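Local coordinates for probable ABC transporter phosphite binding protein PhnD1 (Prochlorococcus marinus str. MIT 9301, PDB 5LQ5), which binds inorganic phosphite strongly and is probably the periplasmic solute-binding protein of an ABC transporter that also has ATP-binding and transmembrane subunits, at residues 93-98 with 192-197; 159-164 with 173-178; 114-119 with 146-151. All blocks are in the same frame, centred on the assembly; numbering follows the deposited sequence. Where two conformers were deposited one is given.

Contact 1. Residues 93-98 with 192-197; sequences VFVVNK and SNLELF
Strands 93-97 and 194-197 pair antiparallel at one border of the five-stranded sheet in a lobe of this periplasmic binding protein. Val96 and Glu195 form the hydrogen-bonded pair, with Val96 N to Glu195 O at 3.0 Å and an N-H...O angle of 170°, nearly straight. Each of the two bonds of this pair runs nearly along the C=O axis of its acceptor. A further bond, Phe197 N to Phe94 O, lies in the carbonyl plane.

The side chains divide between two faces. On the face of Val96 and Glu195, the Phe197 side chain leaves with CG anti to its backbone N (chi1 -176°). The Val96 and Phe197 side chains cross obliquely, with Val96 CG1 3.9 Å from Phe197 CB. Phe94 CB comes to the edge of the Phe197 ring, near its plane. Leu114 touches both phenylalanines.

On the face of Val95, Leu196 and Leu194, the tip of Leu196 does the touching. Its CD1 meets Val93 CG1 at 3.6 Å, the two side chains crossing at about a right angle. Trp180 of helix 177-186 covers Val93, Val95 and Leu194 here.

Asn97 turns its amide out of the pair: OD1 bonds to Asn99 N and ND2 to Val165 O. Past the strand, Lys98 N bonds to Asn193 O at 2.7 Å. The Lys98 chain bends at its last two torsions and crosses Glu195 at about a right angle. Lys98 NZ then stands above the carbonyl plane of Leu194, 3.2 Å from Leu194 O, and makes a loosely defined salt bridge of 3.4 Å to OE2 of the poorly ordered Glu195.

Contact 2. Residues 159-164 with 173-178; sequences DATIAL and GALNKQ
Helix 159-164 lies against strand 173-176 with the axes 8.2 Å apart and the directions at 148°, so the two run roughly antiparallel. This is the helix-to-strand packing of an alpha/beta lobe in a periplasmic binding protein. Helix 158-167 covers one face of the five-stranded sheet, and the chain then turns back into strand 172-176. The contact is buried, and no direct hydrogen bond crosses it.

Two helix residues meet the strand. Thr161 points toward it and lies closest to Gly173 along the backbone, 6.4 Å between their CA atoms. Its methyl is anti to the backbone N, which sends CG2 over the strand to 3.6 Å from Ala174 O. At Gly173 a CB would point at this methyl and sit tightly against it, so the bare CA leaves Thr161 its place.

Next along the helix, Ile162 reaches forward with its long branch. CG1 is anti to the carbonyl carbon and chi2 is near 166°, so CD1 extends to Leu175. Leu175 holds CG in the crowded position between its backbone N and carbonyl carbon (chi1 68°). This chi1, with chi2 off a staggered value, brings CD1 to the helix, and the two side chains cross at about a right angle. Ile162 CD1 and Leu175 CD1 are 3.6 Å apart. Trp180 and Val93 also touch Leu175.

At the end of the strand, Asn176 takes the N-cap position of helix 177-186, with OD1 bonded to Val179 N. Its ND2 bonds to the hydroxyl of Tyr206, a residue of the phosphite pocket.

The polar branch of Thr161 is held by Ser155 OG and Ser157 O. One water adds an indirect link: it lies 2.8 Å from Thr161 OG1 and donates to Ala174 O, also at 2.8 Å.

Contact 3. Residues 114-119 with 146-151; sequences LKNLRF and HFKGKK
Leu114 opens a type II beta turn that ends at Leu117. Its carbonyl O lies in the plane of the Phe147 ring, at the edge, 3.5 Å from CD1. Leu114 CB also packs near this ring.

Lys115 runs extended alongside His146, both pointing the same way. Its CE sits over one face of the imidazole, offset toward the rim, in a CH-pi contact 4.0 Å from the ring centroid. His146 ND1 bonds to Glu143 N, which would fix the rotation of the ring.

Asn116 gives its backbone N to His146 O at 2.8 Å, in the carbonyl plane. Lys148 curls back through bends at chi2 and chi3, so its NZ reaches Asn116 OD1 at 3.0 Å from above the amide plane.

Leu117 O accepts Lys148 N at 2.8 Å, again from above the carbonyl plane. Arg118 lays CG across the stem of Lys148, while its guanidinium turns away to Asp171 and Gly168.

Phe119 N gives its hydrogen to a water that also donates to Lys148 O and Lys151 O. Phe119 CB stands over the centre of the Phe147 ring, 3.5 Å from the centroid. The two rings are near parallel, at 8°, but slid apart with little overlap. The arrangement joins two loops that lead into the parallel neighbours 119-121 and 153-154, in the alpha/beta lobe of a periplasmic binding protein.

The three contacts belong to one lobe and its five-stranded sheet. Contact 1 joins strands 92-97 and 194-199. Contact 2 packs helix 158-167 on strand 172-176, and contact 3 joins loops before strands 119-121 and 153-154. Contact centres lie about 10 Å (1 and 2), 16 Å (1 and 3) and 17 Å (2 and 3) apart. Along the chain, contact 3 closes before contact 2 opens, and contact 1 encloses both. Val93 and Val95 probably hydrogen-bond to Leu175 and Gly173, connecting contacts 1 and 2. Phe119 and Leu114 pack on Phe94. The side chains of Leu175, Val93 and Phe119 are about 8, 11 and 13 Å from the phosphite; contact 2 is nearest the pocket, the others in the lobe body.

Contact 1. Residues 93-98 with 192-197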
ATOM      1  N   VAL A  93      -8.650  -6.564   5.388  1.00 20.18           N
ATOM      2  CA  VAL A  93      -9.767  -6.729   6.307  1.00 22.29           C
ATOM      3  C   VAL A  93     -10.939  -5.865   5.888  1.00 22.40           C
ATOM      4  O   VAL A  93     -10.792  -4.744   5.352  1.00 19.73           O
ATOM      5  CB  VAL A  93      -9.400  -6.414   7.772  1.00 23.90           C
ATOM      6  CG1 VAL A  93      -8.337  -7.398   8.238  1.00 25.24           C
ATOM      7  CG2 VAL A  93      -8.940  -4.958   7.977  1.00 21.49           C
ATOM      8  N   PHE A  94     -12.112  -6.443   6.065  1.00 19.87           N
ATOM      9  CA  PHE A  94     -13.352  -5.715   6.089  1.00 19.45           C
ATOM     10  C   PHE A  94     -13.693  -5.411   7.537  1.00 22.24           C
ATOM     11  O   PHE A  94     -13.642  -6.305   8.389  1.00 22.73           O
ATOM     12  CB  PHE A  94     -14.476  -6.502   5.440  1.00 18.94           C
ATOM     13  CG  PHE A  94     -14.382  -6.591   3.926  1.00 18.71           C
ATOM     14  CD1 PHE A  94     -15.203  -5.840   3.112  1.00 21.28           C
ATOM     15  CD2 PHE A  94     -13.486  -7.444   3.325  1.00 20.85           C
ATOM     16  CE1 PHE A  94     -15.140  -5.961   1.730  1.00 20.55           C
ATOM     17  CE2 PHE A  94     -13.391  -7.561   1.935  1.00 22.10           C
ATOM     18  CZ  PHE A  94     -14.215  -6.810   1.131  1.00 21.72           C
ATOM     19  N   VAL A  95     -14.049  -4.169   7.812  1.00 20.32           N
ATOM     20  CA  VAL A  95     -14.449  -3.703   9.128  1.00 20.31           C
ATOM     21  C   VAL A  95     -15.834  -3.086   9.081  1.00 21.52           C
ATOM     22  O   VAL A  95     -16.249  -2.515   8.037  1.00 21.42           O
ATOM     23  CB  VAL A  95     -13.455  -2.728   9.750  1.00 22.14           C
ATOM     24  CG1 VAL A  95     -12.089  -3.357   9.903  1.00 25.14           C
ATOM     25  CG2 VAL A  95     -13.368  -1.426   8.998  1.00 22.75           C
ATOM     26  N   VAL A  96     -16.543  -3.196  10.208  1.00 23.57           N
ATOM     27  CA  VAL A  96     -17.874  -2.629  10.361  1.00 24.64           C
ATOM     28  C   VAL A  96     -17.992  -1.825  11.635  1.00 24.32           C
ATOM     29  O   VAL A  96     -17.307  -2.098  12.622  1.00 23.88           O
ATOM     30  CB  VAL A  96     -18.991  -3.677  10.312  1.00 23.21           C
ATOM     31  CG1 VAL A  96     -19.059  -4.332   8.933  1.00 25.76           C
ATOM     32  CG2 VAL A  96     -18.784  -4.736  11.394  1.00 24.55           C
ATOM     33  N   ASN A  97     -18.862  -0.818  11.590  1.00 21.38           N
ATOM     34  CA  ASN A  97     -19.166   0.008  12.744  1.00 23.72           C
ATOM     35  C   ASN A  97     -20.006  -0.871  13.693  1.00 26.15           C
ATOM     36  O   ASN A  97     -20.901  -1.601  13.263  1.00 26.10           O
ATOM     37  CB  ASN A  97     -19.941   1.248  12.343  1.00 25.22           C
ATOM     38  CG  ASN A  97     -20.156   2.206  13.494  1.00 26.58           C
ATOM     39  OD1 ASN A  97     -20.942   1.936  14.386  1.00 30.12           O
ATOM     40  ND2 ASN A  97     -19.450   3.325  13.486  1.00 26.24           N
ATOM     41  N   LYS A  98     -19.658  -0.803  14.982  1.00 25.01           N
ATOM     42  CA  LYS A  98     -20.375  -1.554  16.044  1.00 29.40           C
ATOM     43  C   LYS A  98     -21.855  -1.320  16.125  1.00 29.95           C
ATOM     44  O   LYS A  98     -22.602  -2.189  16.561  1.00 37.15           O
ATOM     45  CB  LYS A  98     -19.847  -1.147  17.389  1.00 31.16           C
ATOM     46  CG  LYS A  98     -18.555  -1.840  17.676  1.00 33.66           C
ATOM     47  CD  LYS A  98     -18.071  -1.475  19.052  1.00 41.09           C
ATOM     48  CE  LYS A  98     -16.573  -1.389  19.062  1.00 63.39           C
ATOM     49  NZ  LYS A  98     -15.948  -2.719  18.941  1.00 78.57           N
ATOM     50  N   SER A 192     -12.247   2.553  18.323  1.00 30.87           N
ATOM     51  CA  SER A 192     -13.223   2.308  19.408  1.00 31.76           C
ATOM     52  C   SER A 192     -14.580   1.817  18.956  1.00 31.00           C
ATOM     53  O   SER A 192     -15.229   1.046  19.641  1.00 38.00           O
ATOM     54  CB  SER A 192     -13.440   3.585  20.267  1.00 33.77           C
ATOM     55  OG  SER A 192     -12.231   3.985  20.863  1.00 55.74           O
ATOM     56  N   ASN A 193     -15.022   2.273  17.789  1.00 29.03           N
ATOM     57  CA  ASN A 193     -16.373   1.922  17.292  1.00 29.25           C
ATOM     58  C   ASN A 193     -16.374   0.905  16.184  1.00 26.46           C
ATOM     59  O   ASN A 193     -17.416   0.669  15.572  1.00 29.94           O
ATOM     60  CB  ASN A 193     -17.122   3.147  16.823  1.00 29.54           C
ATOM     61  CG  ASN A 193     -17.149   4.244  17.843  1.00 32.97           C
ATOM     62  OD1 ASN A 193     -16.779   5.395  17.563  1.00 36.90           O
ATOM     63  ND2 ASN A 193     -17.584   3.914  19.027  1.00 31.57           N
ATOM     64  N   LEU A 194     -15.225   0.256  15.991  1.00 26.48           N
ATOM     65  CA  LEU A 194     -15.022  -0.738  14.930  1.00 27.31           C
ATOM     66  C   LEU A 194     -14.800  -2.149  15.370  1.00 29.35           C
ATOM     67  O   LEU A 194     -14.110  -2.418  16.367  1.00 33.46           O
ATOM     68  CB  LEU A 194     -13.780  -0.393  14.099  1.00 26.69           C
ATOM     69  CG  LEU A 194     -13.866   0.900  13.334  1.00 27.80           C
ATOM     70  CD1 LEU A 194     -12.622   1.095  12.476  1.00 34.68           C
ATOM     71  CD2 LEU A 194     -15.121   0.918  12.482  1.00 33.28           C
ATOM     72  N   GLU A 195     -15.319  -3.040  14.538  1.00 27.78           N
ATOM     73  CA  GLU A 195     -15.166  -4.488  14.697  1.00 31.85           C
ATOM     74  C   GLU A 195     -14.657  -5.096  13.395  1.00 28.66           C
ATOM     75  O   GLU A 195     -15.072  -4.697  12.302  1.00 27.04           O
ATOM     76  CB  GLU A 195     -16.507  -5.168  15.032  1.00 42.83           C
ATOM     77  CG  GLU A 195     -17.065  -4.878  16.410  1.00 98.14           C
ATOM     78  CD  GLU A 195     -16.527  -5.794  17.511  1.00133.02           C
ATOM     79  OE1 GLU A 195     -15.462  -6.433  17.344  1.00 93.96           O
ATOM     80  OE2 GLU A 195     -17.191  -5.883  18.565  1.00109.48           O
ATOM     81  N   LEU A 196     -13.773  -6.072  13.519  1.00 26.71           N
ATOM     82  CA  LEU A 196     -13.366  -6.918  12.380  1.00 26.22           C
ATOM     83  C   LEU A 196     -14.544  -7.748  11.897  1.00 25.40           C
ATOM     84  O   LEU A 196     -15.171  -8.492  12.681  1.00 31.15           O
ATOM     85  CB  LEU A 196     -12.170  -7.819  12.724  1.00 27.17           C
ATOM     86  CG  LEU A 196     -11.723  -8.833  11.664  1.00 30.50           C
ATOM     87  CD1 LEU A 196     -11.056  -8.093  10.502  1.00 30.29           C
ATOM     88  CD2 LEU A 196     -10.779  -9.886  12.224  1.00 42.86           C
ATOM     89  N   PHE A 197     -14.768  -7.679  10.592  1.00 25.33           N
ATOM     90  CA  PHE A 197     -15.870  -8.380   9.890  1.00 23.09           C
ATOM     91  C   PHE A 197     -15.408  -9.601   9.126  1.00 27.44           C
ATOM     92  O   PHE A 197     -16.016 -10.673   9.231  1.00 25.72           O
ATOM     93  CB  PHE A 197     -16.687  -7.418   9.005  1.00 23.02           C
ATOM     94  CG  PHE A 197     -17.891  -8.043   8.331  1.00 24.58           C
ATOM     95  CD1 PHE A 197     -19.007  -8.415   9.055  1.00 27.25           C
ATOM     96  CD2 PHE A 197     -17.917  -8.252   6.963  1.00 24.87           C
ATOM     97  CE1 PHE A 197     -20.098  -8.992   8.432  1.00 26.94           C
ATOM     98  CE2 PHE A 197     -19.017  -8.791   6.336  1.00 25.73           C
ATOM     99  CZ  PHE A 197     -20.119  -9.201   7.090  1.00 26.12           C
TER

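Contact 2. Residues 159-164 with 173-178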
ATOM      1  N   ASP A 159      -5.670   4.706   6.738  1.00 16.96           N
ATOM      2  CA  ASP A 159      -6.005   5.440   8.010  1.00 16.98           C
ATOM      3  C   ASP A 159      -7.339   6.189   7.835  1.00 18.89           C
ATOM      4  O   ASP A 159      -8.197   6.198   8.728  1.00 20.32           O
ATOM      5  CB  ASP A 159      -4.908   6.397   8.441  1.00 19.03           C
ATOM      6  CG  ASP A 159      -3.695   5.709   9.016  1.00 20.61           C
ATOM      7  OD1 ASP A 159      -3.795   4.550   9.515  1.00 26.49           O
ATOM      8  OD2 ASP A 159      -2.644   6.397   9.018  1.00 22.53           O
ATOM      9  N   ALA A 160      -7.544   6.755   6.638  1.00 16.94           N
ATOM     10  CA  ALA A 160      -8.788   7.488   6.400  1.00 16.63           C
ATOM     11  C   ALA A 160     -10.034   6.594   6.348  1.00 16.48           C
ATOM     12  O   ALA A 160     -11.101   6.998   6.790  1.00 18.60           O
ATOM     13  CB  ALA A 160      -8.700   8.337   5.157  1.00 18.09           C
ATOM     14  N   THR A 161      -9.869   5.362   5.868  1.00 15.67           N
ATOM     15  CA  THR A 161     -10.959   4.391   5.862  1.00 16.98           C
ATOM     16  C   THR A 161     -11.391   4.063   7.291  1.00 18.69           C
ATOM     17  O   THR A 161     -12.547   4.111   7.610  1.00 17.84           O
ATOM     18  CB  THR A 161     -10.525   3.116   5.134  1.00 15.68           C
ATOM     19  OG1 THR A 161     -10.208   3.470   3.792  1.00 17.52           O
ATOM     20  CG2 THR A 161     -11.572   2.058   5.144  1.00 18.17           C
ATOM     21  N   ILE A 162     -10.398   3.792   8.142  1.00 18.43           N
ATOM     22  CA  ILE A 162     -10.672   3.511   9.565  1.00 17.90           C
ATOM     23  C   ILE A 162     -11.452   4.698  10.157  1.00 19.97           C
ATOM     24  O   ILE A 162     -12.457   4.508  10.831  1.00 20.09           O
ATOM     25  CB  ILE A 162      -9.366   3.267  10.352  1.00 20.09           C
ATOM     26  CG1 ILE A 162      -8.759   1.923   9.951  1.00 20.11           C
ATOM     27  CG2 ILE A 162      -9.619   3.359  11.858  1.00 23.58           C
ATOM     28  CD1 ILE A 162      -7.314   1.750  10.412  1.00 23.30           C
ATOM     29  N   ALA A 163     -10.982   5.912   9.885  1.00 18.50           N
ATOM     30  CA  ALA A 163     -11.574   7.098  10.529  1.00 19.10           C
ATOM     31  C   ALA A 163     -13.030   7.303  10.113  1.00 19.82           C
ATOM     32  O   ALA A 163     -13.906   7.632  10.938  1.00 20.75           O
ATOM     33  CB  ALA A 163     -10.747   8.350  10.251  1.00 21.51           C
ATOM     34  N   LEU A 164     -13.317   7.033   8.850  1.00 17.64           N
ATOM     35  CA  LEU A 164     -14.666   7.189   8.304  1.00 20.83           C
ATOM     36  C   LEU A 164     -15.652   6.166   8.857  1.00 18.70           C
ATOM     37  O   LEU A 164     -16.795   6.492   9.153  1.00 20.84           O
ATOM     38  CB  LEU A 164     -14.653   7.089   6.782  1.00 19.77           C
ATOM     39  CG  LEU A 164     -14.101   8.294   6.024  1.00 21.69           C
ATOM     40  CD1 LEU A 164     -13.859   7.870   4.572  1.00 23.85           C
ATOM     41  CD2 LEU A 164     -14.995   9.533   6.112  1.00 19.11           C
ATOM     42  N   GLY A 173     -16.119  -0.741   5.658  1.00 16.95           N
ATOM     43  CA  GLY A 173     -15.040  -0.468   4.715  1.00 17.47           C
ATOM     44  C   GLY A 173     -14.015  -1.585   4.659  1.00 16.48           C
ATOM     45  O   GLY A 173     -14.146  -2.594   5.361  1.00 20.28           O
ATOM     46  N   ALA A 174     -13.044  -1.445   3.776  1.00 16.11           N
ATOM     47  CA  ALA A 174     -11.966  -2.393   3.598  1.00 17.23           C
ATOM     48  C   ALA A 174     -10.633  -1.730   3.568  1.00 15.62           C
ATOM     49  O   ALA A 174     -10.481  -0.638   3.002  1.00 16.02           O
ATOM     50  CB  ALA A 174     -12.167  -3.212   2.332  1.00 19.14           C
ATOM     51  N   LEU A 175      -9.643  -2.407   4.136  1.00 16.99           N
ATOM     52  CA  LEU A 175      -8.292  -1.847   4.215  1.00 18.38           C
ATOM     53  C   LEU A 175      -7.211  -2.900   4.404  1.00 19.09           C
ATOM     54  O   LEU A 175      -7.487  -4.059   4.692  1.00 19.64           O
ATOM     55  CB  LEU A 175      -8.183  -0.776   5.311  1.00 18.69           C
ATOM     56  CG  LEU A 175      -8.324  -1.299   6.738  1.00 18.06           C
ATOM     57  CD1 LEU A 175      -7.401  -0.485   7.632  1.00 21.18           C
ATOM     58  CD2 LEU A 175      -9.770  -1.234   7.200  1.00 22.35           C
ATOM     59  N   ASN A 176      -5.984  -2.426   4.257  1.00 16.97           N
ATOM     60  CA  ASN A 176      -4.714  -3.107   4.597  1.00 18.37           C
ATOM     61  C   ASN A 176      -4.797  -3.722   6.022  1.00 21.02           C
ATOM     62  O   ASN A 176      -5.031  -3.018   6.994  1.00 20.30           O
ATOM     63  CB  ASN A 176      -3.633  -2.030   4.492  1.00 18.30           C
ATOM     64  CG  ASN A 176      -2.258  -2.471   4.908  1.00 20.04           C
ATOM     65  OD1 ASN A 176      -2.094  -3.224   5.864  1.00 22.47           O
ATOM     66  ND2 ASN A 176      -1.241  -1.966   4.214  1.00 20.92           N
ATOM     67  N   LYS A 177      -4.558  -5.018   6.151  1.00 20.20           N
ATOM     68  CA  LYS A 177      -4.727  -5.722   7.467  1.00 21.55           C
ATOM     69  C   LYS A 177      -3.649  -5.279   8.482  1.00 21.70           C
ATOM     70  O   LYS A 177      -3.925  -5.121   9.672  1.00 24.72           O
ATOM     71  CB  LYS A 177      -4.679  -7.242   7.276  1.00 23.32           C
ATOM     72  CG  LYS A 177      -4.691  -8.041   8.588  1.00 24.21           C
ATOM     73  CD  LYS A 177      -4.969  -9.503   8.261  1.00 30.55           C
ATOM     74  CE  LYS A 177      -5.071 -10.369   9.512  1.00 40.99           C
ATOM     75  NZ  LYS A 177      -3.724 -10.716  10.018  1.00 52.17           N
ATOM     76  N   GLN A 178      -2.425  -5.060   7.996  1.00 22.44           N
ATOM     77  CA  GLN A 178      -1.325  -4.543   8.856  1.00 25.70           C
ATOM     78  C   GLN A 178      -1.633  -3.168   9.465  1.00 25.93           C
ATOM     79  O   GLN A 178      -1.355  -2.900  10.612  1.00 26.27           O
ATOM     80  CB  GLN A 178       0.009  -4.485   8.093  1.00 35.36           C
ATOM     81  CG  GLN A 178       1.219  -4.280   8.981  1.00 51.06           C
ATOM     82  CD  GLN A 178       1.497  -5.491   9.863  1.00 41.19           C
ATOM     83  OE1 GLN A 178       1.741  -6.576   9.354  1.00 59.66           O
ATOM     84  NE2 GLN A 178       1.456  -5.306  11.188  1.00 65.43           N
TER
HETATM   85  O   HOH W   1      -8.586   1.388   2.755  1.00 16.15           O

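Contact 3. Residues 114-119 with 146-151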
ATOM      1  N   LEU A 114     -23.245  -6.966   3.431  1.00 26.21           N
ATOM      2  CA  LEU A 114     -22.870  -5.549   3.238  1.00 21.63           C
ATOM      3  C   LEU A 114     -23.724  -4.773   2.256  1.00 21.80           C
ATOM      4  O   LEU A 114     -23.601  -3.543   2.108  1.00 24.42           O
ATOM      5  CB  LEU A 114     -21.388  -5.439   2.904  1.00 23.43           C
ATOM      6  CG  LEU A 114     -20.453  -6.052   3.955  1.00 22.02           C
ATOM      7  CD1 LEU A 114     -19.007  -5.933   3.512  1.00 24.18           C
ATOM      8  CD2 LEU A 114     -20.610  -5.435   5.344  1.00 24.22           C
ATOM      9  N   LYS A 115     -24.596  -5.482   1.563  1.00 22.90           N
ATOM     10  CA  LYS A 115     -25.534  -4.832   0.643  1.00 24.32           C
ATOM     11  C   LYS A 115     -26.434  -3.833   1.403  1.00 24.19           C
ATOM     12  O   LYS A 115     -26.791  -4.063   2.557  1.00 27.07           O
ATOM     13  CB  LYS A 115     -26.385  -5.876  -0.077  1.00 27.77           C
ATOM     14  CG  LYS A 115     -25.637  -6.746  -1.071  1.00 25.40           C
ATOM     15  CD  LYS A 115     -26.642  -7.618  -1.820  1.00 31.40           C
ATOM     16  CE  LYS A 115     -26.098  -8.223  -3.094  1.00 37.81           C
ATOM     17  NZ  LYS A 115     -27.237  -8.705  -3.913  1.00 54.76           N
ATOM     18  N   ASN A 116     -26.767  -2.729   0.728  1.00 23.67           N
ATOM     19  CA  ASN A 116     -27.606  -1.647   1.282  1.00 23.89           C
ATOM     20  C   ASN A 116     -26.996  -0.966   2.514  1.00 24.23           C
ATOM     21  O   ASN A 116     -27.705  -0.374   3.329  1.00 28.29           O
ATOM     22  CB  ASN A 116     -29.050  -2.117   1.553  1.00 26.01           C
ATOM     23  CG  ASN A 116     -30.067  -0.950   1.605  1.00 30.96           C
ATOM     24  OD1 ASN A 116     -30.006   0.029   0.814  1.00 30.66           O
ATOM     25  ND2 ASN A 116     -31.029  -1.059   2.536  1.00 36.45           N
ATOM     26  N   LEU A 117     -25.667  -1.064   2.652  1.00 23.56           N
ATOM     27  CA  LEU A 117     -24.937  -0.305   3.669  1.00 22.88           C
ATOM     28  C   LEU A 117     -24.143   0.775   2.968  1.00 21.26           C
ATOM     29  O   LEU A 117     -23.884   0.696   1.754  1.00 22.56           O
ATOM     30  CB  LEU A 117     -23.999  -1.190   4.483  1.00 25.19           C
ATOM     31  CG  LEU A 117     -24.650  -2.278   5.347  1.00 29.54           C
ATOM     32  CD1 LEU A 117     -23.564  -3.039   6.100  1.00 28.99           C
ATOM     33  CD2 LEU A 117     -25.648  -1.683   6.325  1.00 33.61           C
ATOM     34  N   ARG A 118     -23.746   1.777   3.738  1.00 19.78           N
ATOM     35  CA  ARG A 118     -22.823   2.810   3.274  1.00 20.44           C
ATOM     36  C   ARG A 118     -21.396   2.252   3.381  1.00 20.14           C
ATOM     37  O   ARG A 118     -20.930   1.920   4.480  1.00 19.74           O
ATOM     38  CB  ARG A 118     -22.979   4.081   4.094  0.50 22.07           C
ATOM     39  CG  ARG A 118     -24.354   4.725   3.975  0.50 28.81           C
ATOM     40  CD  ARG A 118     -24.551   5.810   5.024  0.50 34.56           C
ATOM     41  NE  ARG A 118     -24.266   5.261   6.345  0.50 30.12           N
ATOM     42  CZ  ARG A 118     -23.907   5.979   7.399  0.50 39.24           C
ATOM     43  NH1 ARG A 118     -23.811   7.275   7.302  0.50 37.59           N
ATOM     44  NH2 ARG A 118     -23.631   5.394   8.541  0.50 33.13           N
ATOM     45  N   PHE A 119     -20.729   2.087   2.245  1.00 19.69           N
ATOM     46  CA  PHE A 119     -19.442   1.351   2.179  1.00 19.07           C
ATOM     47  C   PHE A 119     -18.375   2.265   1.580  1.00 15.92           C
ATOM     48  O   PHE A 119     -18.621   2.969   0.598  1.00 17.70           O
ATOM     49  CB  PHE A 119     -19.563   0.075   1.325  1.00 19.23           C
ATOM     50  CG  PHE A 119     -18.326  -0.748   1.315  1.00 17.24           C
ATOM     51  CD1 PHE A 119     -18.121  -1.711   2.286  1.00 21.21           C
ATOM     52  CD2 PHE A 119     -17.315  -0.491   0.413  1.00 19.05           C
ATOM     53  CE1 PHE A 119     -16.943  -2.453   2.331  1.00 21.59           C
ATOM     54  CE2 PHE A 119     -16.146  -1.226   0.432  1.00 22.25           C
ATOM     55  CZ  PHE A 119     -15.943  -2.187   1.401  1.00 21.82           C
ATOM     56  N   HIS A 146     -24.915  -2.059  -5.381  1.00 22.04           N
ATOM     57  CA  HIS A 146     -25.710  -2.634  -4.270  1.00 24.70           C
ATOM     58  C   HIS A 146     -25.578  -1.905  -2.948  1.00 27.06           C
ATOM     59  O   HIS A 146     -26.301  -2.189  -2.003  1.00 25.18           O
ATOM     60  CB  HIS A 146     -25.357  -4.091  -4.052  1.00 24.96           C
ATOM     61  CG  HIS A 146     -25.695  -4.962  -5.223  1.00 26.42           C
ATOM     62  ND1 HIS A 146     -24.860  -5.953  -5.680  1.00 29.96           N
ATOM     63  CD2 HIS A 146     -26.772  -4.974  -6.048  1.00 35.27           C
ATOM     64  CE1 HIS A 146     -25.410  -6.557  -6.718  1.00 35.82           C
ATOM     65  NE2 HIS A 146     -26.567  -5.973  -6.971  1.00 41.62           N
ATOM     66  N   PHE A 147     -24.602  -1.029  -2.849  1.00 23.68           N
ATOM     67  CA  PHE A 147     -24.435  -0.236  -1.647  1.00 24.94           C
ATOM     68  C   PHE A 147     -25.461   0.880  -1.570  1.00 27.05           C
ATOM     69  O   PHE A 147     -26.038   1.277  -2.588  1.00 25.29           O
ATOM     70  CB  PHE A 147     -23.010   0.303  -1.561  1.00 20.08           C
ATOM     71  CG  PHE A 147     -21.944  -0.781  -1.416  1.00 20.31           C
ATOM     72  CD1 PHE A 147     -22.064  -1.800  -0.479  1.00 20.98           C
ATOM     73  CD2 PHE A 147     -20.797  -0.747  -2.195  1.00 18.92           C
ATOM     74  CE1 PHE A 147     -21.084  -2.763  -0.337  1.00 22.81           C
ATOM     75  CE2 PHE A 147     -19.808  -1.695  -2.042  1.00 22.87           C
ATOM     76  CZ  PHE A 147     -19.951  -2.706  -1.119  1.00 24.17           C
ATOM     77  N   LYS A 148     -25.671   1.360  -0.345  1.00 25.59           N
ATOM     78  CA  LYS A 148     -26.517   2.533  -0.076  1.00 29.70           C
ATOM     79  C   LYS A 148     -26.007   3.684  -0.965  1.00 31.79           C
ATOM     80  O   LYS A 148     -24.805   3.995  -0.985  1.00 37.20           O
ATOM     81  CB  LYS A 148     -26.515   2.869   1.443  1.00 36.65           C
ATOM     82  CG  LYS A 148     -27.477   3.962   1.904  1.00 48.03           C
ATOM     83  CD  LYS A 148     -28.929   3.535   1.810  1.00 45.37           C
ATOM     84  CE  LYS A 148     -29.379   2.673   2.970  1.00 41.99           C
ATOM     85  NZ  LYS A 148     -30.794   2.234   2.764  1.00 43.66           N
ATOM     86  N   GLY A 149     -26.907   4.278  -1.747  1.00 34.03           N
ATOM     87  CA  GLY A 149     -26.527   5.325  -2.717  1.00 31.56           C
ATOM     88  C   GLY A 149     -26.022   4.862  -4.084  1.00 26.87           C
ATOM     89  O   GLY A 149     -25.722   5.679  -4.949  1.00 38.32           O
ATOM     90  N   LYS A 150     -25.976   3.546  -4.278  1.00 25.13           N
ATOM     91  CA  LYS A 150     -25.494   2.858  -5.514  1.00 26.28           C
ATOM     92  C   LYS A 150     -24.064   3.275  -5.877  1.00 26.20           C
ATOM     93  O   LYS A 150     -23.632   3.274  -7.042  1.00 29.32           O
ATOM     94  CB  LYS A 150     -26.478   3.037  -6.689  1.00 33.01           C
ATOM     95  CG  LYS A 150     -27.947   2.896  -6.269  1.00 50.37           C
ATOM     96  CD  LYS A 150     -28.780   2.042  -7.207  1.00 58.04           C
ATOM     97  CE  LYS A 150     -30.176   1.831  -6.626  1.00 58.09           C
ATOM     98  NZ  LYS A 150     -30.877   0.674  -7.246  1.00112.30           N
ATOM     99  N   LYS A 151     -23.316   3.597  -4.832  1.00 23.07           N
ATOM    100  CA  LYS A 151     -21.925   4.016  -4.983  1.00 23.72           C
ATOM    101  C   LYS A 151     -21.152   3.655  -3.729  1.00 22.91           C
ATOM    102  O   LYS A 151     -21.715   3.342  -2.710  1.00 24.18           O
ATOM    103  CB  LYS A 151     -21.806   5.508  -5.302  1.00 37.99           C
ATOM    104  CG  LYS A 151     -22.237   6.431  -4.200  1.00 98.06           C
ATOM    105  CD  LYS A 151     -22.280   7.866  -4.685  1.00112.49           C
ATOM    106  CE  LYS A 151     -22.014   8.811  -3.526  1.00 99.04           C
ATOM    107  NZ  LYS A 151     -22.150  10.247  -3.874  1.00 93.01           N
TER
HETATM  108  O   HOH W   2     -22.105   3.459  -0.012  1.00 23.86           O